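Long-range contacts in 26S proteasome regulatory subunit rpn10 (Schizosaccharomyces pombe, PDB 2X5N), which protects ubiquitin chains against disassembly by deubiquitinating enzymes and thereby promotes protein degradation by the 26S proteasome: residues A[2-7]-A[62-67]; A[54-59]-A[79-84]; A[127-132]-A[156-161]. All coordinates share one frame; numbering follows the deposited sequence.

Contact 1: residues A[2-7]-A[62-67]; sequences LEATMI and STLTRD. With SO4 (sulfate ion), chain B.
Leu64 CD2 is the atom on which the contact turns: it meets Ala4 CB at 4.1 Å and also touches the sulfur Met6 SD and the carbonyl oxygen Thr5 O. The other methyl, Leu64 CD1, also lies beside Ala4 CB, so the leucine straddles the alanine methyl with its two branches. The side chains of Met6 and Leu64 cross at about a right angle, and the sulfur meets the tip of the leucine. Met6 CG stands anti to its carbonyl carbon (chi1 -69°), and bends at chi2 and chi3 fold the thioether back and carry Met6 CE to 4.4 Å from Ser62 O. No hydrogen bond joins the two segments; the contact is apolar, its 161 Å² of buried surface modest.

The closest pair of CA atoms, Ala4 and Leu64, is 7.3 Å apart, which agrees with a neighbour reached by side chains rather than by direct strand pairing. Strand 47-52 lies between strands 3-9 and 60-63, and its Met47 and Met51 touch Leu64 and Met6 respectively. At residue 64 the chain turns a corner, and beyond it Thr65 OG1 accepts from Asp67 N at 3.0 Å, an ST turn that ends on Asp67, the N-cap residue of helix 68-75. Arg66 is held by the backbone carbonyls of Ile40 and Asn46. At the far end Leu2 N donates to sulfate O4 at 2.9 Å, an ion probably from the crystallisation liquor.

The arrangement belongs to the mixed central sheet of a von Willebrand factor A domain, where antiparallel edge strand 60-63 returns beside strand 47-52.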
loop_
_atom_site.group_PDB
_atom_site.type_symbol
_atom_site.label_atom_id
_atom_site.label_comp_id
_atom_site.label_asym_id
_atom_site.label_seq_id
_atom_site.Cartn_x
_atom_site.Cartn_y
_atom_site.Cartn_z
ATOM N N LEU A 2 -7.753 11.065 -11.546
ATOM C CA LEU A 2 -6.769 11.987 -11.017
ATOM C C LEU A 2 -6.693 11.816 -9.498
ATOM O O LEU A 2 -7.628 12.167 -8.770
ATOM C CB LEU A 2 -7.139 13.415 -11.394
ATOM C CG LEU A 2 -6.248 14.494 -10.792
ATOM C CD1 LEU A 2 -4.851 14.408 -11.331
ATOM C CD2 LEU A 2 -6.820 15.871 -11.123
ATOM N N GLU A 3 -5.593 11.219 -9.041
ATOM C CA GLU A 3 -5.424 10.872 -7.640
ATOM C C GLU A 3 -3.951 10.906 -7.213
ATOM O O GLU A 3 -3.037 10.679 -8.012
ATOM C CB GLU A 3 -6.052 9.498 -7.322
ATOM C CG GLU A 3 -5.401 8.314 -8.049
ATOM C CD GLU A 3 -6.104 6.993 -7.800
ATOM O OE1 GLU A 3 -6.898 6.892 -6.848
ATOM O OE2 GLU A 3 -5.842 6.029 -8.552
ATOM N N ALA A 4 -3.760 11.186 -5.929
ATOM C CA ALA A 4 -2.490 11.068 -5.230
ATOM C C ALA A 4 -2.541 9.795 -4.422
ATOM O O ALA A 4 -3.515 9.556 -3.691
ATOM C CB ALA A 4 -2.325 12.239 -4.272
ATOM N N THR A 5 -1.491 8.992 -4.504
ATOM C CA THR A 5 -1.484 7.685 -3.858
ATOM C C THR A 5 -0.273 7.560 -2.964
ATOM O O THR A 5 0.865 7.732 -3.415
ATOM C CB THR A 5 -1.426 6.549 -4.904
ATOM O OG1 THR A 5 -2.528 6.654 -5.812
ATOM C CG2 THR A 5 -1.474 5.174 -4.270
ATOM N N MET A 6 -0.519 7.248 -1.695
ATOM C CA MET A 6 0.559 6.866 -0.796
ATOM C C MET A 6 0.667 5.351 -0.798
ATOM O O MET A 6 -0.311 4.663 -0.487
ATOM C CB MET A 6 0.324 7.360 0.630
ATOM C CG MET A 6 0.408 8.877 0.807
ATOM S SD MET A 6 1.990 9.593 0.368
ATOM C CE MET A 6 3.075 8.803 1.441
ATOM N N ILE A 7 1.845 4.857 -1.165
ATOM C CA ILE A 7 2.148 3.436 -1.187
ATOM C C ILE A 7 2.918 3.092 0.091
ATOM O O ILE A 7 3.946 3.673 0.369
ATOM C CB ILE A 7 2.937 3.023 -2.463
ATOM C CG1 ILE A 7 2.134 3.398 -3.728
ATOM C CG2 ILE A 7 3.197 1.547 -2.401
ATOM C CD1 ILE A 7 2.869 3.279 -5.031
ATOM N N SER A 62 9.383 8.949 0.597
ATOM C CA SER A 62 9.331 9.871 -0.520
ATOM C C SER A 62 8.035 10.613 -0.485
ATOM O O SER A 62 6.969 10.004 -0.337
ATOM C CB SER A 62 9.417 9.141 -1.861
ATOM O OG SER A 62 9.357 10.084 -2.930
ATOM N N THR A 63 8.116 11.930 -0.626
ATOM C CA THR A 63 6.915 12.712 -0.827
ATOM C C THR A 63 6.370 12.447 -2.240
ATOM O O THR A 63 6.967 11.719 -3.027
ATOM C CB THR A 63 7.163 14.199 -0.600
ATOM O OG1 THR A 63 8.258 14.619 -1.409
ATOM C CG2 THR A 63 7.470 14.471 0.890
ATOM N N LEU A 64 5.211 13.021 -2.537
ATOM C CA LEU A 64 4.515 12.755 -3.780
ATOM C C LEU A 64 5.364 13.150 -4.981
ATOM O O LEU A 64 5.934 14.238 -5.041
ATOM C CB LEU A 64 3.187 13.501 -3.773
ATOM C CG LEU A 64 2.163 12.926 -2.783
ATOM C CD1 LEU A 64 1.040 13.929 -2.522
ATOM C CD2 LEU A 64 1.551 11.614 -3.249
ATOM N N THR A 65 5.446 12.241 -5.936
ATOM C CA THR A 65 6.337 12.406 -7.078
ATOM C C THR A 65 5.881 11.569 -8.267
ATOM O O THR A 65 5.076 10.656 -8.104
ATOM C CB THR A 65 7.795 11.980 -6.673
ATOM O OG1 THR A 65 8.715 12.306 -7.712
ATOM C CG2 THR A 65 7.901 10.489 -6.364
ATOM N N ARG A 66 6.451 11.845 -9.438
ATOM C CA ARG A 66 6.342 10.974 -10.609
ATOM C C ARG A 66 7.685 10.314 -10.958
ATOM O O ARG A 66 7.782 9.570 -11.934
ATOM C CB ARG A 66 5.810 11.762 -11.813
ATOM C CG ARG A 66 4.345 12.138 -11.618
ATOM C CD ARG A 66 3.759 12.896 -12.764
ATOM N NE ARG A 66 3.705 12.131 -14.017
ATOM C CZ ARG A 66 2.689 11.356 -14.400
ATOM N NH1 ARG A 66 1.665 11.146 -13.610
ATOM N NH2 ARG A 66 2.705 10.770 -15.587
ATOM N N ASP A 67 8.699 10.578 -10.144
ATOM C CA ASP A 67 10.046 10.064 -10.366
ATOM C C ASP A 67 10.283 8.793 -9.533
ATOM O O ASP A 67 10.546 8.865 -8.329
ATOM C CB ASP A 67 11.062 11.154 -9.995
ATOM C CG ASP A 67 12.497 10.735 -10.261
ATOM O OD1 ASP A 67 12.714 9.585 -10.654
ATOM O OD2 ASP A 67 13.409 11.551 -10.063
HETATM S S SO4 B . -11.271 12.025 -12.448
HETATM O O1 SO4 B . -12.607 11.494 -12.177
HETATM O O2 SO4 B . -10.637 11.250 -13.530
HETATM O O3 SO4 B . -11.437 13.410 -12.864
HETATM O O4 SO4 B . -10.528 11.963 -11.223
#

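Contact 2: residues A[54-59]-A[79-84]; sequences GDNSPQ and PVRGNA
Asp55 and Arg81 form the charged part of the contact, a salt bridge in which Arg81 NH1 donates to Asp55 OD1 at 3.0 Å with an N-H...O angle of 157°. The carboxylate oxygen lies at the edge of the guanidinium and in its plane, although the carboxylate and guanidinium planes are 77° apart. With Arg81 chi1 near 65°, CG sits between the backbone N and the carbonyl carbon, and it comes to 3.1 Å from Asp55 OD1. An alanine in place of Asp55 would probably leave the Arg81 guanidinium without this charged mate and freer to turn.

Hydrogen bonds between Asn56 and Asn83 run both ways. Asn56 N donates to Asn83 O at 2.9 Å, on a lone pair, while Asn83 N makes a nearly straight bond of 2.9 Å to Asn56 OD1, from above the plane of the side-chain carbonyl. Asp55 N gives Arg81 O a third, weak bond. Gly82 has positive phi, and a CB there would clash with Asn56 ND2.

CH groups make further contacts with the same carbonyls. Gly54 CA approaches Asn83 O at 3.3 Å as a CA-H...O contact, and Asp55 CA does likewise to Arg81 O. Asp55 OD2 rests 3.6 Å from Pro79 CB, beside the proline ring.

Residues 54-57 make a type I' turn; Asn11 accepts a weak bond from Gly54 N and donates through ND2 to Pro79 O. The chemistry is polar: the two Asn56-Asn83 bonds, one backbone to backbone and one to the Asn56 side chain, are likely to set how the loops lie, and the salt bridge adds a charge pair between partly exposed Asp55 and exposed Arg81.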
loop_
_atom_site.group_PDB
_atom_site.type_symbol
_atom_site.label_atom_id
_atom_site.label_comp_id
_atom_site.label_asym_id
_atom_site.label_seq_id
_atom_site.Cartn_x
_atom_site.Cartn_y
_atom_site.Cartn_z
ATOM N N GLY A 54 6.779 -0.644 8.898
ATOM C CA GLY A 54 7.506 -1.536 9.777
ATOM C C GLY A 54 8.698 -0.895 10.432
ATOM O O GLY A 54 8.752 0.343 10.640
ATOM N N ASP A 55 9.636 -1.745 10.839
ATOM C CA ASP A 55 10.740 -1.234 11.641
ATOM C C ASP A 55 10.305 -0.400 12.832
ATOM O O ASP A 55 10.925 0.613 13.129
ATOM C CB ASP A 55 11.938 -0.729 10.811
ATOM C CG ASP A 55 13.196 -0.513 11.605
ATOM O OD1 ASP A 55 13.381 -1.154 12.665
ATOM O OD2 ASP A 55 14.005 0.309 11.107
ATOM N N ASN A 56 9.177 -0.778 13.433
ATOM C CA ASN A 56 8.746 -0.105 14.643
ATOM C C ASN A 56 8.045 1.231 14.579
ATOM O O ASN A 56 7.506 1.713 15.558
ATOM C CB ASN A 56 9.734 -0.223 15.810
ATOM C CG ASN A 56 10.231 -1.618 16.006
ATOM O OD1 ASN A 56 9.447 -2.535 16.260
ATOM N ND2 ASN A 56 11.550 -1.800 15.903
ATOM N N SER A 57 8.083 1.844 13.408
ATOM C CA SER A 57 7.643 3.225 13.283
ATOM C C SER A 57 7.517 3.576 11.820
ATOM O O SER A 57 8.514 3.604 11.096
ATOM C CB SER A 57 8.638 4.189 13.947
ATOM O OG SER A 57 8.100 5.490 13.869
ATOM N N PRO A 58 6.300 3.848 11.367
ATOM C CA PRO A 58 6.130 4.306 9.990
ATOM C C PRO A 58 6.915 5.509 9.551
ATOM O O PRO A 58 6.952 6.460 10.339
ATOM C CB PRO A 58 4.623 4.415 9.798
ATOM C CG PRO A 58 4.034 3.593 10.892
ATOM C CD PRO A 58 5.009 3.665 12.042
ATOM N N GLN A 59 7.532 5.499 8.379
ATOM C CA GLN A 59 8.344 6.614 7.933
ATOM C C GLN A 59 7.909 7.048 6.550
ATOM O O GLN A 59 7.648 6.214 5.717
ATOM C CB GLN A 59 9.801 6.185 7.797
ATOM C CG GLN A 59 10.417 5.549 8.987
ATOM C CD GLN A 59 10.625 6.523 10.106
ATOM O OE1 GLN A 59 11.171 7.612 9.900
ATOM N NE2 GLN A 59 10.236 6.132 11.321
ATOM N N PRO A 79 16.271 -0.540 6.544
ATOM C CA PRO A 79 16.055 -1.698 7.402
ATOM C C PRO A 79 14.815 -2.523 7.189
ATOM O O PRO A 79 13.769 -1.887 7.024
ATOM C CB PRO A 79 16.313 -1.196 8.821
ATOM C CG PRO A 79 16.892 0.187 8.645
ATOM C CD PRO A 79 16.382 0.695 7.329
ATOM N N VAL A 80 14.891 -3.843 7.274
ATOM C CA VAL A 80 13.734 -4.714 7.207
ATOM C C VAL A 80 13.823 -5.561 8.476
ATOM O O VAL A 80 14.677 -6.441 8.588
ATOM C CB VAL A 80 13.743 -5.580 5.931
ATOM C CG1 VAL A 80 12.484 -6.431 5.889
ATOM C CG2 VAL A 80 13.804 -4.697 4.681
ATOM N N ARG A 81 12.991 -5.226 9.460
ATOM C CA ARG A 81 13.120 -5.736 10.823
ATOM C C ARG A 81 12.009 -5.144 11.681
ATOM O O ARG A 81 11.269 -4.276 11.234
ATOM C CB ARG A 81 14.482 -5.327 11.414
ATOM C CG ARG A 81 14.610 -3.813 11.580
ATOM C CD ARG A 81 15.949 -3.400 12.174
ATOM N NE ARG A 81 16.232 -4.078 13.438
ATOM C CZ ARG A 81 15.700 -3.749 14.609
ATOM N NH1 ARG A 81 14.835 -2.745 14.705
ATOM N NH2 ARG A 81 16.040 -4.436 15.693
ATOM N N GLY A 82 11.906 -5.601 12.922
ATOM C CA GLY A 82 10.967 -4.979 13.842
ATOM C C GLY A 82 9.494 -5.201 13.548
ATOM O O GLY A 82 9.124 -6.063 12.753
ATOM N N ASN A 83 8.656 -4.450 14.254
ATOM C CA ASN A 83 7.209 -4.608 14.201
ATOM C C ASN A 83 6.552 -3.728 13.161
ATOM O O ASN A 83 7.038 -2.634 12.854
ATOM C CB ASN A 83 6.581 -4.200 15.543
ATOM C CG ASN A 83 7.073 -5.026 16.691
ATOM O OD1 ASN A 83 7.311 -6.204 16.542
ATOM N ND2 ASN A 83 7.237 -4.403 17.843
ATOM N N ALA A 84 5.420 -4.200 12.648
ATOM C CA ALA A 84 4.586 -3.408 11.761
ATOM C C ALA A 84 3.543 -2.660 12.573
ATOM O O ALA A 84 2.970 -3.209 13.521
ATOM C CB ALA A 84 3.916 -4.303 10.754
#

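Contact 3: residues A[127-132]-A[156-161]; sequences LAKRMK and IDAANS
Ala128 CB points at the opposing helix and meets Ala158 CB at 3.7 Å and Ala159 CB at 4.0 Å, a small-residue interface between two helices of the von Willebrand factor A fold. Helices 121-133 and 151-159 are joined through strand 136-143, which lies between them in the chain. With alanines where the two backbones come closest, the CA atoms of Ala128 and Ala159 are 4.5 Å apart, and Ala159 CA makes a CA-H...O contact with Ala128 O at 3.6 Å. Ala159 also touches Ile138 of that strand, placing this side of the pair against the sheet.

On one flank, Lys129 turns its CB away from the partner helix, yet its CG still brushes Ala158 CB at 4.2 Å. Lys132 behaves otherwise. Its CB points toward the other segment, and with CG anti to the backbone N (chi1 -178°) the chain runs extended past the carbonyls at the end of helix 151-159: Lys132 CB is 3.5 Å from Ala159 O. Asn160, whose OD1 accepts from Cys165 N, presents its backbone O to the lysine, 3.4 Å from Lys132 CE. The carbonyls at this C-terminal end would probably favour the ammonium's charge. Lys132 NZ donates to a water at 3.0 Å, and that water in turn donates to both Asp157 O and Asn160 O.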
loop_
_atom_site.group_PDB
_atom_site.type_symbol
_atom_site.label_atom_id
_atom_site.label_comp_id
_atom_site.label_asym_id
_atom_site.label_seq_id
_atom_site.Cartn_x
_atom_site.Cartn_y
_atom_site.Cartn_z
ATOM N N LEU A 127 -10.899 2.689 12.047
ATOM C CA LEU A 127 -9.936 3.216 11.070
ATOM C C LEU A 127 -10.613 3.348 9.689
ATOM O O LEU A 127 -10.513 4.389 9.022
ATOM C CB LEU A 127 -8.699 2.311 11.001
ATOM C CG LEU A 127 -7.671 2.452 12.128
ATOM C CD1 LEU A 127 -6.774 1.214 12.212
ATOM C CD2 LEU A 127 -6.815 3.704 11.950
ATOM N N ALA A 128 -11.292 2.286 9.268
ATOM C CA ALA A 128 -11.909 2.220 7.952
ATOM C C ALA A 128 -13.013 3.262 7.783
ATOM O O ALA A 128 -13.102 3.932 6.766
ATOM C CB ALA A 128 -12.477 0.825 7.730
ATOM N N LYS A 129 -13.868 3.390 8.785
ATOM C CA LYS A 129 -14.987 4.299 8.674
ATOM C C LYS A 129 -14.510 5.734 8.695
ATOM O O LYS A 129 -15.098 6.587 8.046
ATOM C CB LYS A 129 -16.012 4.050 9.784
ATOM C CG LYS A 129 -16.757 2.729 9.629
ATOM C CD LYS A 129 -17.973 2.646 10.540
ATOM C CE LYS A 129 -18.859 1.474 10.157
ATOM N NZ LYS A 129 -20.091 1.390 10.984
ATOM N N ARG A 130 -13.440 5.991 9.446
ATOM C CA ARG A 130 -12.799 7.292 9.425
ATOM C C ARG A 130 -12.222 7.602 8.028
ATOM O O ARG A 130 -12.437 8.713 7.534
ATOM C CB ARG A 130 -11.715 7.388 10.523
ATOM C CG ARG A 130 -10.985 8.723 10.598
ATOM C CD ARG A 130 -11.927 9.863 10.982
ATOM N NE ARG A 130 -12.463 9.703 12.332
ATOM C CZ ARG A 130 -13.326 10.538 12.904
ATOM N NH1 ARG A 130 -13.758 11.609 12.253
ATOM N NH2 ARG A 130 -13.761 10.296 14.129
ATOM N N MET A 131 -11.524 6.651 7.388
ATOM C CA MET A 131 -11.068 6.849 6.005
ATOM C C MET A 131 -12.238 7.177 5.082
ATOM O O MET A 131 -12.142 8.064 4.233
ATOM C CB MET A 131 -10.354 5.607 5.454
ATOM C CG MET A 131 -8.955 5.333 6.020
ATOM S SD MET A 131 -8.026 4.227 4.984
ATOM C CE MET A 131 -7.715 5.246 3.563
ATOM N N LYS A 132 -13.342 6.451 5.230
ATOM C CA LYS A 132 -14.459 6.624 4.328
ATOM C C LYS A 132 -15.036 8.023 4.518
ATOM O O LYS A 132 -15.375 8.712 3.552
ATOM C CB LYS A 132 -15.527 5.560 4.581
ATOM C CG LYS A 132 -16.703 5.656 3.633
ATOM C CD LYS A 132 -17.758 4.597 3.938
ATOM C CE LYS A 132 -18.954 4.731 3.008
ATOM N NZ LYS A 132 -20.042 3.769 3.334
ATOM N N ILE A 156 -12.042 -3.478 4.612
ATOM C CA ILE A 156 -12.260 -2.949 3.273
ATOM C C ILE A 156 -13.747 -2.665 3.035
ATOM O O ILE A 156 -14.100 -1.664 2.439
ATOM C CB ILE A 156 -11.640 -3.877 2.203
ATOM C CG1 ILE A 156 -10.112 -3.771 2.270
ATOM C CG2 ILE A 156 -12.108 -3.467 0.813
ATOM C CD1 ILE A 156 -9.580 -2.457 1.744
ATOM N N ASP A 157 -14.623 -3.542 3.510
ATOM C CA ASP A 157 -16.047 -3.345 3.335
ATOM C C ASP A 157 -16.496 -2.064 4.030
ATOM O O ASP A 157 -17.341 -1.345 3.513
ATOM C CB ASP A 157 -16.856 -4.535 3.887
ATOM C CG ASP A 157 -16.720 -5.778 3.043
ATOM O OD1 ASP A 157 -16.403 -5.644 1.847
ATOM O OD2 ASP A 157 -16.948 -6.885 3.581
ATOM N N ALA A 158 -15.903 -1.759 5.187
ATOM C CA ALA A 158 -16.277 -0.562 5.946
ATOM C C ALA A 158 -15.737 0.729 5.328
ATOM O O ALA A 158 -16.323 1.800 5.502
ATOM C CB ALA A 158 -15.807 -0.677 7.385
ATOM N N ALA A 159 -14.611 0.634 4.628
ATOM C CA ALA A 159 -13.976 1.799 4.008
ATOM C C ALA A 159 -14.611 2.102 2.656
ATOM O O ALA A 159 -14.525 3.237 2.161
ATOM C CB ALA A 159 -12.477 1.550 3.823
ATOM N N ASN A 160 -15.207 1.088 2.040
ATOM C CA ASN A 160 -15.510 1.170 0.608
ATOM C C ASN A 160 -16.589 2.189 0.279
ATOM O O ASN A 160 -17.549 2.365 1.013
ATOM C CB ASN A 160 -15.906 -0.219 0.102
ATOM C CG ASN A 160 -15.602 -0.441 -1.355
ATOM O OD1 ASN A 160 -15.082 0.411 -2.043
ATOM N ND2 ASN A 160 -15.918 -1.629 -1.829
ATOM N N SER A 161 -16.399 2.874 -0.834
ATOM C CA SER A 161 -17.374 3.807 -1.344
ATOM C C SER A 161 -17.276 3.760 -2.859
ATOM O O SER A 161 -16.209 3.943 -3.408
ATOM C CB SER A 161 -17.075 5.212 -0.851
ATOM O OG SER A 161 -18.158 6.073 -1.164
HETATM O O HOH W 1 -18.734 1.040 3.071
#

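The three contacts are spread over one von Willebrand factor A domain and do not touch one another. Contacts 1 and 2 alternate along the chain, in the order 2-7, 54-59, 62-67, 79-84, yet their centres are 21 Å apart. Contact 3 follows both in series; its centre is 21 Å from that of contact 1 and 24 Å from that of contact 2, with nearest atoms about 8 Å and 11 Å away. Contact 1 joins strand 3-9 to the corner after edge strand 60-63, over strand 47-52; contact 2 joins two loops and contact 3 two helices. Sulfate ions bind Leu2 N in contact 1 and Arg130 in contact 3.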